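Local coordinates for protein acinetobacter secreted protease CpaA (Acinetobacter nosocomialis M2, PDB 6O38) that is a zinc-dependent metalloprotease that Acinetobacter probably exports through its type II secretion system, and that is bound by the chaperone CpaB, at residues I294-L306 / T318-V332. Residues are numbered along the deposited sequence; the frame is centred on the assembly and turned at random.
Sequences IPAILPNMTQPTL and TLQLPAQAQVGDKVV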
ATOM      1  N   ILE A 294     -18.425  -3.461 -22.520  1.00 40.21           N
ATOM      2  CA  ILE A 294     -17.224  -4.207 -22.880  1.00 39.99           C
ATOM      3  C   ILE A 294     -17.314  -4.551 -24.363  1.00 40.47           C
ATOM      4  O   ILE A 294     -18.300  -5.166 -24.789  1.00 41.03           O
ATOM      5  CB  ILE A 294     -17.069  -5.476 -22.029  1.00 40.25           C
ATOM      6  CG1 ILE A 294     -16.942  -5.109 -20.550  1.00 39.79           C
ATOM      7  CG2 ILE A 294     -15.866  -6.284 -22.489  1.00 40.42           C
ATOM      8  CD1 ILE A 294     -17.046  -6.291 -19.617  1.00 40.28           C
ATOM      9  N   PRO A 295     -16.329  -4.182 -25.176  1.00 38.19           N
ATOM     10  CA  PRO A 295     -16.375  -4.534 -26.597  1.00 38.79           C
ATOM     11  C   PRO A 295     -16.012  -5.992 -26.827  1.00 39.24           C
ATOM     12  O   PRO A 295     -15.218  -6.586 -26.094  1.00 39.14           O
ATOM     13  CB  PRO A 295     -15.333  -3.600 -27.222  1.00 38.44           C
ATOM     14  CG  PRO A 295     -14.347  -3.370 -26.125  1.00 37.71           C
ATOM     15  CD  PRO A 295     -15.122  -3.410 -24.830  1.00 37.45           C
ATOM     16  N   ALA A 296     -16.621  -6.569 -27.868  1.00 36.65           N
ATOM     17  CA  ALA A 296     -16.350  -7.966 -28.199  1.00 37.08           C
ATOM     18  C   ALA A 296     -14.885  -8.171 -28.562  1.00 36.71           C
ATOM     19  O   ALA A 296     -14.289  -9.200 -28.222  1.00 36.89           O
ATOM     20  CB  ALA A 296     -17.256  -8.420 -29.342  1.00 37.78           C
ATOM     21  N   ILE A 297     -14.288  -7.202 -29.250  1.00 36.82           N
ATOM     22  CA  ILE A 297     -12.859  -7.190 -29.533  1.00 36.53           C
ATOM     23  C   ILE A 297     -12.234  -6.147 -28.618  1.00 35.83           C
ATOM     24  O   ILE A 297     -12.523  -4.951 -28.740  1.00 35.54           O
ATOM     25  CB  ILE A 297     -12.568  -6.888 -31.009  1.00 36.69           C
ATOM     26  CG1 ILE A 297     -13.220  -7.942 -31.907  1.00 37.30           C
ATOM     27  CG2 ILE A 297     -11.067  -6.820 -31.254  1.00 36.41           C
ATOM     28  CD1 ILE A 297     -12.870  -7.800 -33.373  1.00 37.41           C
ATOM     29  N   LEU A 298     -11.382  -6.597 -27.699  1.00 35.09           N
ATOM     30  CA  LEU A 298     -10.789  -5.689 -26.732  1.00 34.39           C
ATOM     31  C   LEU A 298      -9.892  -4.678 -27.445  1.00 34.11           C
ATOM     32  O   LEU A 298      -9.263  -4.998 -28.459  1.00 34.49           O
ATOM     33  CB  LEU A 298      -9.990  -6.467 -25.689  1.00 34.25           C
ATOM     34  CG  LEU A 298     -10.823  -7.329 -24.735  1.00 34.62           C
ATOM     35  CD1 LEU A 298      -9.929  -8.075 -23.757  1.00 34.62           C
ATOM     36  CD2 LEU A 298     -11.845  -6.480 -23.994  1.00 34.34           C
ATOM     37  N   PRO A 299      -9.820  -3.448 -26.942  1.00 34.95           N
ATOM     38  CA  PRO A 299      -9.080  -2.403 -27.656  1.00 35.00           C
ATOM     39  C   PRO A 299      -7.580  -2.652 -27.626  1.00 34.93           C
ATOM     40  O   PRO A 299      -7.045  -3.329 -26.746  1.00 34.53           O
ATOM     41  CB  PRO A 299      -9.444  -1.127 -26.890  1.00 34.57           C
ATOM     42  CG  PRO A 299      -9.758  -1.605 -25.511  1.00 33.97           C
ATOM     43  CD  PRO A 299     -10.412  -2.949 -25.689  1.00 34.42           C
ATOM     44  N   ASN A 300      -6.904  -2.089 -28.625  1.00 34.07           N
ATOM     45  CA  ASN A 300      -5.452  -2.176 -28.688  1.00 33.96           C
ATOM     46  C   ASN A 300      -4.833  -1.477 -27.484  1.00 33.39           C
ATOM     47  O   ASN A 300      -5.315  -0.434 -27.035  1.00 33.10           O
ATOM     48  CB  ASN A 300      -4.939  -1.555 -29.986  1.00 34.50           C
ATOM     49  CG  ASN A 300      -5.380  -2.328 -31.214  1.00 34.90           C
ATOM     50  OD1 ASN A 300      -5.635  -3.530 -31.146  1.00 34.87           O
ATOM     51  ND2 ASN A 300      -5.473  -1.639 -32.346  1.00 35.27           N
HETATM   52  N   MSE A 301      -3.761  -2.064 -26.961  1.00 34.18           N
HETATM   53  CA  MSE A 301      -3.126  -1.566 -25.745  1.00 32.93           C
HETATM   54  C   MSE A 301      -2.614  -0.137 -25.896  1.00 33.01           C
HETATM   55  O   MSE A 301      -1.840   0.166 -26.806  1.00 33.56           O
HETATM   56  CB  MSE A 301      -1.972  -2.483 -25.334  1.00 34.70           C
HETATM   57  CG  MSE A 301      -2.346  -3.952 -25.217  1.00 35.08           C
HETATM   58 SE   MSE A 301      -3.578  -4.348 -23.758  0.66 35.01          SE
HETATM   59  CE  MSE A 301      -2.445  -3.867 -22.247  1.00 33.45           C
ATOM     60  N   THR A 302      -3.065   0.741 -25.000  1.00 34.81           N
ATOM     61  CA  THR A 302      -2.534   2.095 -24.891  1.00 34.90           C
ATOM     62  C   THR A 302      -1.872   2.333 -23.541  1.00 33.61           C
ATOM     63  O   THR A 302      -1.618   3.489 -23.180  1.00 33.80           O
ATOM     64  CB  THR A 302      -3.638   3.134 -25.117  1.00 35.70           C
ATOM     65  OG1 THR A 302      -4.668   2.961 -24.135  1.00 34.98           O
ATOM     66  CG2 THR A 302      -4.238   2.987 -26.508  1.00 36.89           C
ATOM     67  N   GLN A 303      -1.595   1.270 -22.787  1.00 35.31           N
ATOM     68  CA  GLN A 303      -0.931   1.326 -21.492  1.00 34.25           C
ATOM     69  C   GLN A 303      -0.475  -0.085 -21.133  1.00 33.84           C
ATOM     70  O   GLN A 303      -0.911  -1.049 -21.774  1.00 34.43           O
ATOM     71  CB  GLN A 303      -1.867   1.902 -20.419  1.00 34.10           C
ATOM     72  CG  GLN A 303      -3.141   1.108 -20.177  1.00 34.24           C
ATOM     73  CD  GLN A 303      -4.161   1.274 -21.285  1.00 35.30           C
ATOM     74  OE1 GLN A 303      -4.576   2.389 -21.601  1.00 35.82           O
ATOM     75  NE2 GLN A 303      -4.571   0.161 -21.882  1.00 35.84           N
ATOM     76  N   PRO A 304       0.406  -0.256 -20.144  1.00 33.01           N
ATOM     77  CA  PRO A 304       0.935  -1.603 -19.869  1.00 33.06           C
ATOM     78  C   PRO A 304      -0.105  -2.627 -19.436  1.00 33.51           C
ATOM     79  O   PRO A 304       0.147  -3.828 -19.590  1.00 34.01           O
ATOM     80  CB  PRO A 304       1.965  -1.353 -18.760  1.00 32.62           C
ATOM     81  CG  PRO A 304       2.400   0.050 -18.974  1.00 32.41           C
ATOM     82  CD  PRO A 304       1.162   0.778 -19.412  1.00 32.62           C
ATOM     83  N   THR A 305      -1.256  -2.215 -18.902  1.00 33.32           N
ATOM     84  CA  THR A 305      -2.210  -3.174 -18.361  1.00 33.65           C
ATOM     85  C   THR A 305      -3.639  -2.747 -18.662  1.00 33.99           C
ATOM     86  O   THR A 305      -3.967  -1.556 -18.661  1.00 33.84           O
ATOM     87  CB  THR A 305      -2.036  -3.323 -16.839  1.00 33.55           C
ATOM     88  OG1 THR A 305      -0.647  -3.467 -16.525  1.00 33.42           O
ATOM     89  CG2 THR A 305      -2.796  -4.534 -16.318  1.00 34.14           C
ATOM     90  N   LEU A 306      -4.491  -3.743 -18.910  1.00 33.16           N
ATOM     91  CA  LEU A 306      -5.913  -3.535 -19.133  1.00 33.69           C
ATOM     92  C   LEU A 306      -6.682  -4.550 -18.303  1.00 34.08           C
ATOM     93  O   LEU A 306      -6.378  -5.747 -18.355  1.00 34.58           O
ATOM     94  CB  LEU A 306      -6.271  -3.689 -20.619  1.00 34.48           C
ATOM     95  CG  LEU A 306      -7.761  -3.841 -20.950  1.00 35.24           C
ATOM     96  CD1 LEU A 306      -8.498  -2.520 -20.786  1.00 34.99           C
ATOM     97  CD2 LEU A 306      -7.959  -4.402 -22.354  1.00 36.29           C
ATOM     98  N   THR A 318     -18.279 -13.843 -26.087  1.00 39.13           N
ATOM     99  CA  THR A 318     -16.894 -14.056 -26.478  1.00 38.89           C
ATOM    100  C   THR A 318     -16.127 -12.748 -26.370  1.00 37.63           C
ATOM    101  O   THR A 318     -16.671 -11.667 -26.614  1.00 37.04           O
ATOM    102  CB  THR A 318     -16.772 -14.601 -27.915  1.00 39.20           C
ATOM    103  OG1 THR A 318     -17.198 -13.599 -28.847  1.00 38.57           O
ATOM    104  CG2 THR A 318     -17.616 -15.853 -28.100  1.00 40.42           C
ATOM    105  N   LEU A 319     -14.854 -12.854 -25.995  1.00 37.83           N
ATOM    106  CA  LEU A 319     -13.955 -11.709 -25.938  1.00 36.73           C
ATOM    107  C   LEU A 319     -12.697 -12.028 -26.725  1.00 36.60           C
ATOM    108  O   LEU A 319     -12.122 -13.112 -26.576  1.00 37.16           O
ATOM    109  CB  LEU A 319     -13.593 -11.342 -24.495  1.00 36.28           C
ATOM    110  CG  LEU A 319     -14.692 -10.723 -23.631  1.00 36.02           C
ATOM    111  CD1 LEU A 319     -14.152 -10.381 -22.253  1.00 35.48           C
ATOM    112  CD2 LEU A 319     -15.263  -9.488 -24.308  1.00 35.56           C
ATOM    113  N   GLN A 320     -12.271 -11.083 -27.555  1.00 36.98           N
ATOM    114  CA  GLN A 320     -11.044 -11.204 -28.328  1.00 36.74           C
ATOM    115  C   GLN A 320      -9.969 -10.356 -27.660  1.00 35.90           C
ATOM    116  O   GLN A 320     -10.151  -9.146 -27.484  1.00 35.35           O
ATOM    117  CB  GLN A 320     -11.267 -10.754 -29.773  1.00 36.88           C
ATOM    118  CG  GLN A 320     -10.077 -10.963 -30.699  1.00 37.09           C
ATOM    119  CD  GLN A 320      -9.955 -12.395 -31.187  1.00 38.21           C
ATOM    120  OE1 GLN A 320     -10.813 -13.234 -30.909  1.00 39.44           O
ATOM    121  NE2 GLN A 320      -8.888 -12.680 -31.925  1.00 38.37           N
ATOM    122  N   LEU A 321      -8.864 -10.993 -27.279  1.00 34.44           N
ATOM    123  CA  LEU A 321      -7.759 -10.266 -26.677  1.00 33.69           C
ATOM    124  C   LEU A 321      -7.214  -9.240 -27.671  1.00 33.14           C
ATOM    125  O   LEU A 321      -7.360  -9.412 -28.886  1.00 33.33           O
ATOM    126  CB  LEU A 321      -6.664 -11.238 -26.242  1.00 33.60           C
ATOM    127  CG  LEU A 321      -7.033 -12.102 -25.031  1.00 34.23           C
ATOM    128  CD1 LEU A 321      -5.905 -13.052 -24.664  1.00 34.09           C
ATOM    129  CD2 LEU A 321      -7.406 -11.226 -23.842  1.00 34.12           C
ATOM    130  N   PRO A 322      -6.604  -8.157 -27.185  1.00 32.88           N
ATOM    131  CA  PRO A 322      -6.214  -7.057 -28.079  1.00 32.67           C
ATOM    132  C   PRO A 322      -5.378  -7.536 -29.258  1.00 32.50           C
ATOM    133  O   PRO A 322      -4.453  -8.337 -29.108  1.00 32.21           O
ATOM    134  CB  PRO A 322      -5.414  -6.128 -27.163  1.00 32.34           C
ATOM    135  CG  PRO A 322      -5.974  -6.377 -25.808  1.00 32.31           C
ATOM    136  CD  PRO A 322      -6.338  -7.834 -25.771  1.00 32.70           C
ATOM    137  N   ALA A 323      -5.715  -7.027 -30.445  1.00 34.60           N
ATOM    138  CA  ALA A 323      -5.027  -7.453 -31.657  1.00 34.54           C
ATOM    139  C   ALA A 323      -3.618  -6.885 -31.737  1.00 34.20           C
ATOM    140  O   ALA A 323      -2.719  -7.540 -32.277  1.00 34.02           O
ATOM    141  CB  ALA A 323      -5.831  -7.042 -32.890  1.00 34.81           C
ATOM    142  N   GLN A 324      -3.401  -5.683 -31.212  1.00 35.41           N
ATOM    143  CA  GLN A 324      -2.094  -5.044 -31.241  1.00 35.05           C
ATOM    144  C   GLN A 324      -1.632  -4.790 -29.815  1.00 34.66           C
ATOM    145  O   GLN A 324      -2.357  -4.184 -29.018  1.00 35.29           O
ATOM    146  CB  GLN A 324      -2.134  -3.736 -32.037  1.00 35.73           C
ATOM    147  CG  GLN A 324      -2.069  -3.965 -33.538  1.00 36.28           C
ATOM    148  CD  GLN A 324      -2.498  -2.755 -34.343  1.00 37.45           C
ATOM    149  OE1 GLN A 324      -2.343  -1.615 -33.906  1.00 38.11           O
ATOM    150  NE2 GLN A 324      -3.090  -3.002 -35.506  1.00 37.84           N
ATOM    151  N   ALA A 325      -0.426  -5.253 -29.503  1.00 34.00           N
ATOM    152  CA  ALA A 325       0.133  -5.129 -28.166  1.00 33.29           C
ATOM    153  C   ALA A 325       1.645  -5.239 -28.270  1.00 32.57           C
ATOM    154  O   ALA A 325       2.196  -5.538 -29.332  1.00 32.66           O
ATOM    155  CB  ALA A 325      -0.430  -6.195 -27.221  1.00 33.21           C
ATOM    156  N   GLN A 326       2.312  -4.994 -27.148  1.00 32.39           N
ATOM    157  CA  GLN A 326       3.756  -5.123 -27.052  1.00 31.72           C
ATOM    158  C   GLN A 326       4.099  -6.147 -25.980  1.00 31.37           C
ATOM    159  O   GLN A 326       3.310  -6.394 -25.062  1.00 31.39           O
ATOM    160  CB  GLN A 326       4.416  -3.775 -26.740  1.00 31.31           C
ATOM    161  CG  GLN A 326       4.256  -2.745 -27.849  1.00 32.04           C
ATOM    162  CD  GLN A 326       4.927  -1.425 -27.526  1.00 32.07           C
ATOM    163  OE1 GLN A 326       5.692  -1.322 -26.568  1.00 31.39           O
ATOM    164  NE2 GLN A 326       4.641  -0.404 -28.327  1.00 33.11           N
ATOM    165  N   VAL A 327       5.282  -6.753 -26.116  1.00 31.23           N
ATOM    166  CA  VAL A 327       5.706  -7.796 -25.188  1.00 31.37           C
ATOM    167  C   VAL A 327       5.702  -7.258 -23.765  1.00 30.86           C
ATOM    168  O   VAL A 327       6.298  -6.214 -23.474  1.00 30.26           O
ATOM    169  CB  VAL A 327       7.090  -8.331 -25.584  1.00 31.50           C
ATOM    170  CG1 VAL A 327       7.601  -9.307 -24.535  1.00 31.93           C
ATOM    171  CG2 VAL A 327       7.026  -8.994 -26.951  1.00 32.09           C
ATOM    172  N   GLY A 328       5.023  -7.971 -22.870  1.00 31.14           N
ATOM    173  CA  GLY A 328       4.882  -7.567 -21.492  1.00 30.82           C
ATOM    174  C   GLY A 328       3.530  -6.981 -21.143  1.00 30.79           C
ATOM    175  O   GLY A 328       3.200  -6.890 -19.955  1.00 30.81           O
ATOM    176  N   ASP A 329       2.745  -6.577 -22.141  1.00 31.62           N
ATOM    177  CA  ASP A 329       1.404  -6.075 -21.876  1.00 31.54           C
ATOM    178  C   ASP A 329       0.559  -7.162 -21.226  1.00 32.10           C
ATOM    179  O   ASP A 329       0.679  -8.346 -21.553  1.00 32.89           O
ATOM    180  CB  ASP A 329       0.749  -5.594 -23.172  1.00 32.11           C
ATOM    181  CG  ASP A 329       1.304  -4.266 -23.648  1.00 31.92           C
ATOM    182  OD1 ASP A 329       2.018  -3.604 -22.867  1.00 31.22           O
ATOM    183  OD2 ASP A 329       1.028  -3.880 -24.804  1.00 32.75           O
ATOM    184  N   LYS A 330      -0.304  -6.755 -20.297  1.00 31.05           N
ATOM    185  CA  LYS A 330      -1.090  -7.690 -19.507  1.00 31.63           C
ATOM    186  C   LYS A 330      -2.569  -7.351 -19.608  1.00 31.92           C
ATOM    187  O   LYS A 330      -2.948  -6.177 -19.650  1.00 31.41           O
ATOM    188  CB  LYS A 330      -0.654  -7.673 -18.037  1.00 31.36           C
ATOM    189  CG  LYS A 330       0.748  -8.205 -17.802  1.00 31.62           C
ATOM    190  CD  LYS A 330       1.068  -8.274 -16.320  1.00 31.87           C
ATOM    191  CE  LYS A 330       2.457  -8.844 -16.085  1.00 32.49           C
ATOM    192  NZ  LYS A 330       2.601  -9.398 -14.710  1.00 33.67           N
ATOM    193  N   VAL A 331      -3.398  -8.390 -19.643  1.00 30.89           N
ATOM    194  CA  VAL A 331      -4.848  -8.255 -19.600  1.00 31.37           C
ATOM    195  C   VAL A 331      -5.361  -9.105 -18.447  1.00 31.83           C
ATOM    196  O   VAL A 331      -5.097 -10.311 -18.394  1.00 32.63           O
ATOM    197  CB  VAL A 331      -5.507  -8.675 -20.925  1.00 32.46           C
ATOM    198  CG1 VAL A 331      -7.020  -8.703 -20.775  1.00 32.95           C
ATOM    199  CG2 VAL A 331      -5.100  -7.727 -22.041  1.00 32.24           C
ATOM    200  N   VAL A 332      -6.087  -8.475 -17.529  1.00 33.61           N
ATOM    201  CA  VAL A 332      -6.720  -9.158 -16.407  1.00 34.22           C
ATOM    202  C   VAL A 332      -8.225  -9.101 -16.614  1.00 34.82           C
ATOM    203  O   VAL A 332      -8.784  -8.025 -16.856  1.00 34.24           O
ATOM    204  CB  VAL A 332      -6.324  -8.527 -15.061  1.00 33.59           C
ATOM    205  CG1 VAL A 332      -7.038  -9.229 -13.917  1.00 34.44           C
ATOM    206  CG2 VAL A 332      -4.817  -8.584 -14.873  1.00 33.18           C
TER
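Thr305 and Leu306 pair in parallel with Lys330 and Val331, joining two strands of a StcE-type beta-sandwich domain; ahead of them 294-304 runs beside 318-329, which opens with strand 318-320, and the two pack together. In the parallel ladder Lys330 N donates to Pro304 O, Leu306 N to Lys330 O, and Val332 N to Leu306 O (2.9 Å). On its other edge Thr305 bonds to Lys286 through the backbone, so strand 305-310 lies between two neighbours.

A second, isolated bridge ties Ile297 to Gln320: Gln320 N reaches Ala296 O at 2.8 Å, and Gln320 O takes Leu298 N. Between the two, Met301 N bonds to Gln324 O, while Asn300 OD1 receives Gln324 N from above its amide plane, 57° out of it. The side-chain amides of Asn300 and Gln324 stack with their planes 20° apart.

The apolar filling is led by Leu298 and the selenomethionine Met301. Leu298 sets CB against Pro322 CD and CD1 beside Leu321 CD2. Met301 is bent at chi2 (-67°), which brings SE to Pro322 CG and Val331 CG2. Trp368 of strand 367-381 touches Leu321, Ala325 and Val331. The buried Asp329 takes Gln326 N and Thr258 OG1 on OD2; a second bend of Met301, at chi3, turns its methyl CE toward Lys330 O and to 3.7 Å from Asp329 CB.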